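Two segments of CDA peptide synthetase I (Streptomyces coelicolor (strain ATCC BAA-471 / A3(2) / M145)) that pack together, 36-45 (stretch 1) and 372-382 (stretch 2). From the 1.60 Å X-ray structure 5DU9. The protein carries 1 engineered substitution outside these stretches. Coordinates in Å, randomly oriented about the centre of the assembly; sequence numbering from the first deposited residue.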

ATOM      1  N   SER A  36       7.963   0.798  -4.172  1.00 15.73           N
ATOM      2  CA  SER A  36       8.598   0.415  -2.924  1.00 14.76           C
ATOM      3  C   SER A  36      10.026   0.045  -3.263  1.00 15.50           C
ATOM      4  O   SER A  36      10.407   0.054  -4.433  1.00 15.17           O
ATOM      5  CB  SER A  36       7.878  -0.756  -2.260  1.00 15.47           C
ATOM      6  OG  SER A  36       7.985  -1.923  -3.059  1.00 19.22           O
ATOM      7  N   CYS A  37      10.816  -0.288  -2.253  1.00 16.30           N
ATOM      8  CA  CYS A  37      12.159  -0.783  -2.504  1.00 17.66           C
ATOM      9  C   CYS A  37      12.591  -1.747  -1.413  1.00 22.74           C
ATOM     10  O   CYS A  37      11.949  -1.831  -0.369  1.00 20.41           O
ATOM     11  CB  CYS A  37      13.155   0.375  -2.611  1.00 18.88           C
ATOM     12  SG  CYS A  37      13.408   1.310  -1.085  1.00 23.79           S
ATOM     13  N   LEU A  38      13.661  -2.488  -1.690  1.00 18.79           N
ATOM     14  CA  LEU A  38      14.316  -3.331  -0.698  1.00 17.03           C
ATOM     15  C   LEU A  38      15.672  -2.746  -0.354  1.00 23.01           C
ATOM     16  O   LEU A  38      16.481  -2.488  -1.243  1.00 18.73           O
ATOM     17  CB  LEU A  38      14.510  -4.762  -1.210  1.00 19.52           C
ATOM     18  CG  LEU A  38      13.302  -5.648  -1.497  1.00 18.82           C
ATOM     19  CD1 LEU A  38      13.791  -6.995  -2.002  1.00 26.64           C
ATOM     20  CD2 LEU A  38      12.423  -5.823  -0.267  1.00 23.61           C
ATOM     21  N   GLU A  39      15.915  -2.534   0.934  1.00 20.14           N
ATOM     22  CA  GLU A  39      17.239  -2.175   1.405  1.00 21.43           C
ATOM     23  C   GLU A  39      17.988  -3.466   1.685  1.00 28.32           C
ATOM     24  O   GLU A  39      17.599  -4.235   2.563  1.00 26.04           O
ATOM     25  CB  GLU A  39      17.148  -1.292   2.646  1.00 22.70           C
ATOM     26  CG  GLU A  39      16.473   0.044   2.374  1.00 26.46           C
ATOM     27  CD  GLU A  39      16.312   0.893   3.619  1.00 36.90           C
ATOM     28  OE1 GLU A  39      16.270   0.324   4.730  1.00 44.82           O
ATOM     29  OE2 GLU A  39      16.231   2.132   3.485  1.00 42.06           O
ATOM     30  N   ILE A  40      19.054  -3.703   0.925  1.00 25.39           N
ATOM     31  CA  ILE A  40      19.745  -4.986   0.930  1.00 27.53           C
ATOM     32  C   ILE A  40      21.149  -4.813   1.507  1.00 27.70           C
ATOM     33  O   ILE A  40      21.894  -3.928   1.092  1.00 25.37           O
ATOM     34  CB  ILE A  40      19.788  -5.580  -0.496  1.00 24.83           C
ATOM     35  CG1 ILE A  40      18.356  -5.813  -0.996  1.00 27.50           C
ATOM     36  CG2 ILE A  40      20.568  -6.886  -0.522  1.00 30.13           C
ATOM     37  CD1 ILE A  40      18.213  -5.864  -2.502  1.00 25.93           C
ATOM     38  N   ASP A  41      21.497  -5.665   2.470  1.00 25.30           N
ATOM     39  CA  ASP A  41      22.660  -5.430   3.323  1.00 29.90           C
ATOM     40  C   ASP A  41      23.953  -6.072   2.819  1.00 37.30           C
ATOM     41  O   ASP A  41      24.959  -6.073   3.527  1.00 40.10           O
ATOM     42  CB  ASP A  41      22.363  -5.928   4.745  1.00 32.70           C
ATOM     43  CG  ASP A  41      22.162  -7.435   4.816  1.00 40.43           C
ATOM     44  OD1 ASP A  41      22.096  -8.091   3.756  1.00 36.30           O
ATOM     45  OD2 ASP A  41      22.062  -7.965   5.943  1.00 42.64           O
ATOM     46  N   GLY A  42      23.931  -6.614   1.605  1.00 32.24           N
ATOM     47  CA  GLY A  42      25.111  -7.255   1.048  1.00 30.14           C
ATOM     48  C   GLY A  42      25.097  -7.269  -0.468  1.00 30.61           C
ATOM     49  O   GLY A  42      24.066  -6.991  -1.082  1.00 28.37           O
ATOM     50  N   PRO A  43      26.244  -7.605  -1.079  1.00 36.47           N
ATOM     51  CA  PRO A  43      26.390  -7.537  -2.538  1.00 40.74           C
ATOM     52  C   PRO A  43      25.525  -8.536  -3.304  1.00 37.60           C
ATOM     53  O   PRO A  43      25.380  -9.689  -2.893  1.00 37.81           O
ATOM     54  CB  PRO A  43      27.880  -7.835  -2.756  1.00 37.94           C
ATOM     55  CG  PRO A  43      28.311  -8.573  -1.544  1.00 53.54           C
ATOM     56  CD  PRO A  43      27.489  -8.031  -0.418  1.00 44.14           C
ATOM     57  N   LEU A  44      24.955  -8.067  -4.410  1.00 34.39           N
ATOM     58  CA  LEU A  44      24.229  -8.915  -5.348  1.00 32.18           C
ATOM     59  C   LEU A  44      24.892  -8.863  -6.722  1.00 38.51           C
ATOM     60  O   LEU A  44      25.524  -7.867  -7.080  1.00 42.57           O
ATOM     61  CB  LEU A  44      22.768  -8.476  -5.462  1.00 35.11           C
ATOM     62  CG  LEU A  44      21.914  -8.569  -4.197  1.00 33.96           C
ATOM     63  CD1 LEU A  44      20.527  -8.027  -4.475  1.00 31.60           C
ATOM     64  CD2 LEU A  44      21.832 -10.000  -3.686  1.00 31.29           C
ATOM     65  N   ASP A  45      24.746  -9.941  -7.483  1.00 37.50           N
ATOM     66  CA  ASP A  45      25.262 -10.009  -8.846  1.00 32.67           C
ATOM     67  C   ASP A  45      24.198  -9.480  -9.801  1.00 36.23           C
ATOM     68  O   ASP A  45      23.157 -10.107  -9.982  1.00 34.32           O
ATOM     69  CB  ASP A  45      25.650 -11.451  -9.195  1.00 34.80           C
ATOM     70  CG  ASP A  45      26.364 -11.566 -10.533  1.00 46.47           C
ATOM     71  OD1 ASP A  45      25.894 -10.974 -11.527  1.00 38.77           O
ATOM     72  OD2 ASP A  45      27.400 -12.261 -10.591  1.00 58.29           O
TER
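Stretch 2 (372-382) PVDFGGPVGLM

Stretch 2 lies beside stretch 1 as an antiparallel β neighbour, held first by backbone hydrogen bonds. Glu-39 and Leu-381 form the hydrogen-bonded pair: Glu-39 N donates to Leu-381 O at 2.8 Å, and Leu-381 N returns a bond to Glu-39 O at 2.9 Å, both nearly linear. One step further, Asp-41 N reaches Val-379 O at 3.2 Å with a more bent geometry, as the chain leaves the strand at Ile-40. Here a side chain takes over the missing backbone acceptor: Val-379 N donates to Asp-41 OD1 at 2.8 Å. With chi1 in the p well, Asp-41 turns its carboxylate to the partner chain, and its other oxygen, OD2, receives a bond of 2.6 Å from a water that also donates to Gly-377 O at 3.0 Å.

The strands 36-40 and 379-382 run at 143° to one another, antiparallel but distinctly skewed, and their axes approach to 4.2 Å. Leu-38 faces Met-382 and Ile-40 faces Gly-380 in non-hydrogen-bonded pairs, with CA to CA distances of 4.4 and 4.3 Å. At these positions CA-H...O contacts supplement the ladder, such as Ile-40 CA to Val-379 O at 3.3 Å and Met-382 CA to Cys-37 O at 3.3 Å.

Before this strand, stretch 2 folds back on itself: residues 373-374 form a strand, and Val-373 N donates to Gly-380 O at 2.8 Å. In the intervening turn, Asp-374 OD1 accepts from Gly-376 N at 3.0 Å. Glycine suits both turn positions, since Gly-376 has positive phi and a CB on Gly-377 would clash with Pro-378 CD.

The sheet face bearing Leu-38, Ile-40 and Met-382 is apolar. Gly-380 leaves room there: an ideal CB would sit only 3.2 Å from Leu-38 CD1 and 3.4 Å from Ile-40 CG1. Leu-38 CD2 packs on Met-382 CB at 3.8 Å, while its CD1 meets the edge of the Phe-375 ring, 3.8 Å from CZ. Ile-40 CD1 lies 3.9 Å from Phe-375 CE2, and Leu-44 covers one ring face, its CD1 4.3 Å from the centroid of the Phe-375 ring in a CH-pi contact. The broad aromatic ring thus serves three aliphatic side chains. Pro-378, compact and rigid, fills the space beyond, its CB 3.8 Å from Ile-40 CG2 and its CG 3.9 Å from Leu-44 CD2. Glu-39 and Leu-381 point to the other face and are exposed, a setting that readily accommodates a charged carboxylate.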

ATOM      1  N   PRO A 372      12.036 -10.645   6.158  1.00 25.48           N
ATOM      2  CA  PRO A 372      13.187 -10.180   5.378  1.00 26.83           C
ATOM      3  C   PRO A 372      13.441 -11.072   4.163  1.00 25.32           C
ATOM      4  O   PRO A 372      13.431 -12.298   4.277  1.00 27.34           O
ATOM      5  CB  PRO A 372      14.332 -10.249   6.385  1.00 32.27           C
ATOM      6  CG  PRO A 372      13.678 -10.012   7.696  1.00 31.57           C
ATOM      7  CD  PRO A 372      12.320 -10.650   7.605  1.00 27.41           C
ATOM      8  N   VAL A 373      13.636 -10.448   3.006  1.00 21.11           N
ATOM      9  CA  VAL A 373      13.793 -11.174   1.754  1.00 25.79           C
ATOM     10  C   VAL A 373      15.204 -11.748   1.653  1.00 23.69           C
ATOM     11  O   VAL A 373      16.188 -11.016   1.733  1.00 26.52           O
ATOM     12  CB  VAL A 373      13.494 -10.255   0.545  1.00 20.68           C
ATOM     13  CG1 VAL A 373      13.744 -10.972  -0.769  1.00 25.57           C
ATOM     14  CG2 VAL A 373      12.055  -9.763   0.606  1.00 25.23           C
ATOM     15  N   ASP A 374      15.292 -13.062   1.467  1.00 25.84           N
ATOM     16  CA  ASP A 374      16.571 -13.766   1.520  1.00 29.62           C
ATOM     17  C   ASP A 374      17.168 -13.987   0.132  1.00 28.91           C
ATOM     18  O   ASP A 374      16.654 -14.776  -0.658  1.00 29.21           O
ATOM     19  CB  ASP A 374      16.396 -15.112   2.229  1.00 36.23           C
ATOM     20  CG  ASP A 374      17.709 -15.847   2.430  1.00 43.08           C
ATOM     21  OD1 ASP A 374      18.775 -15.195   2.398  1.00 41.33           O
ATOM     22  OD2 ASP A 374      17.675 -17.080   2.625  1.00 60.21           O
ATOM     23  N   PHE A 375      18.268 -13.295  -0.153  1.00 28.89           N
ATOM     24  CA  PHE A 375      18.949 -13.434  -1.435  1.00 27.18           C
ATOM     25  C   PHE A 375      20.113 -14.422  -1.347  1.00 32.03           C
ATOM     26  O   PHE A 375      21.009 -14.416  -2.191  1.00 36.73           O
ATOM     27  CB  PHE A 375      19.443 -12.070  -1.922  1.00 29.42           C
ATOM     28  CG  PHE A 375      18.341 -11.172  -2.404  1.00 25.50           C
ATOM     29  CD1 PHE A 375      17.867 -11.278  -3.699  1.00 25.70           C
ATOM     30  CD2 PHE A 375      17.778 -10.228  -1.561  1.00 26.35           C
ATOM     31  CE1 PHE A 375      16.847 -10.455  -4.149  1.00 24.69           C
ATOM     32  CE2 PHE A 375      16.757  -9.405  -2.004  1.00 29.56           C
ATOM     33  CZ  PHE A 375      16.294  -9.521  -3.302  1.00 22.90           C
ATOM     34  N   GLY A 376      20.089 -15.273  -0.325  1.00 32.95           N
ATOM     35  CA  GLY A 376      21.105 -16.298  -0.156  1.00 39.08           C
ATOM     36  C   GLY A 376      22.336 -15.759   0.545  1.00 43.20           C
ATOM     37  O   GLY A 376      23.467 -16.023   0.136  1.00 50.27           O
ATOM     38  N   GLY A 377      22.105 -15.006   1.615  1.00 38.61           N
ATOM     39  CA  GLY A 377      23.163 -14.331   2.342  1.00 42.31           C
ATOM     40  C   GLY A 377      22.738 -12.899   2.596  1.00 33.74           C
ATOM     41  O   GLY A 377      22.366 -12.549   3.718  1.00 36.76           O
ATOM     42  N   PRO A 378      22.777 -12.060   1.548  1.00 35.14           N
ATOM     43  CA  PRO A 378      22.195 -10.720   1.653  1.00 31.43           C
ATOM     44  C   PRO A 378      20.707 -10.794   1.968  1.00 30.71           C
ATOM     45  O   PRO A 378      20.019 -11.682   1.465  1.00 34.87           O
ATOM     46  CB  PRO A 378      22.430 -10.115   0.265  1.00 33.70           C
ATOM     47  CG  PRO A 378      23.532 -10.911  -0.324  1.00 38.00           C
ATOM     48  CD  PRO A 378      23.380 -12.293   0.226  1.00 45.94           C
ATOM     49  N   VAL A 379      20.228  -9.868   2.790  1.00 26.27           N
ATOM     50  CA  VAL A 379      18.834  -9.829   3.189  1.00 29.27           C
ATOM     51  C   VAL A 379      18.232  -8.485   2.803  1.00 25.45           C
ATOM     52  O   VAL A 379      18.884  -7.455   2.935  1.00 28.70           O
ATOM     53  CB  VAL A 379      18.684 -10.059   4.702  1.00 39.76           C
ATOM     54  CG1 VAL A 379      17.234 -10.018   5.105  1.00 35.44           C
ATOM     55  CG2 VAL A 379      19.300 -11.397   5.093  1.00 44.66           C
ATOM     56  N   GLY A 380      16.987  -8.505   2.334  1.00 23.61           N
ATOM     57  CA  GLY A 380      16.304  -7.299   1.896  1.00 27.14           C
ATOM     58  C   GLY A 380      15.141  -6.906   2.785  1.00 26.83           C
ATOM     59  O   GLY A 380      14.234  -7.704   3.032  1.00 27.91           O
ATOM     60  N   LEU A 381      15.168  -5.662   3.259  1.00 19.15           N
ATOM     61  CA  LEU A 381      14.089  -5.107   4.068  1.00 21.90           C
ATOM     62  C   LEU A 381      13.266  -4.125   3.243  1.00 24.46           C
ATOM     63  O   LEU A 381      13.800  -3.172   2.681  1.00 24.68           O
ATOM     64  CB  LEU A 381      14.651  -4.414   5.310  1.00 25.86           C
ATOM     65  CG  LEU A 381      15.493  -5.289   6.241  1.00 32.31           C
ATOM     66  CD1 LEU A 381      15.995  -4.473   7.422  1.00 34.12           C
ATOM     67  CD2 LEU A 381      14.703  -6.499   6.724  1.00 38.79           C
ATOM     68  N   MET A 382      11.963  -4.362   3.174  1.00 22.81           N
ATOM     69  CA  MET A 382      11.097  -3.561   2.317  1.00 23.18           C
ATOM     70  C   MET A 382      10.791  -2.208   2.947  1.00 22.12           C
ATOM     71  O   MET A 382      10.592  -2.109   4.158  1.00 29.78           O
ATOM     72  CB  MET A 382       9.794  -4.312   2.032  1.00 23.94           C
ATOM     73  CG  MET A 382       8.843  -3.583   1.088  1.00 28.10           C
ATOM     74  SD  MET A 382       7.471  -4.639   0.574  1.00 40.60           S
ATOM     75  CE  MET A 382       6.339  -3.418  -0.091  1.00 33.90           C
TER
HETATM   76  O   HOH W   1      22.395 -10.533   5.991  1.00 38.83           O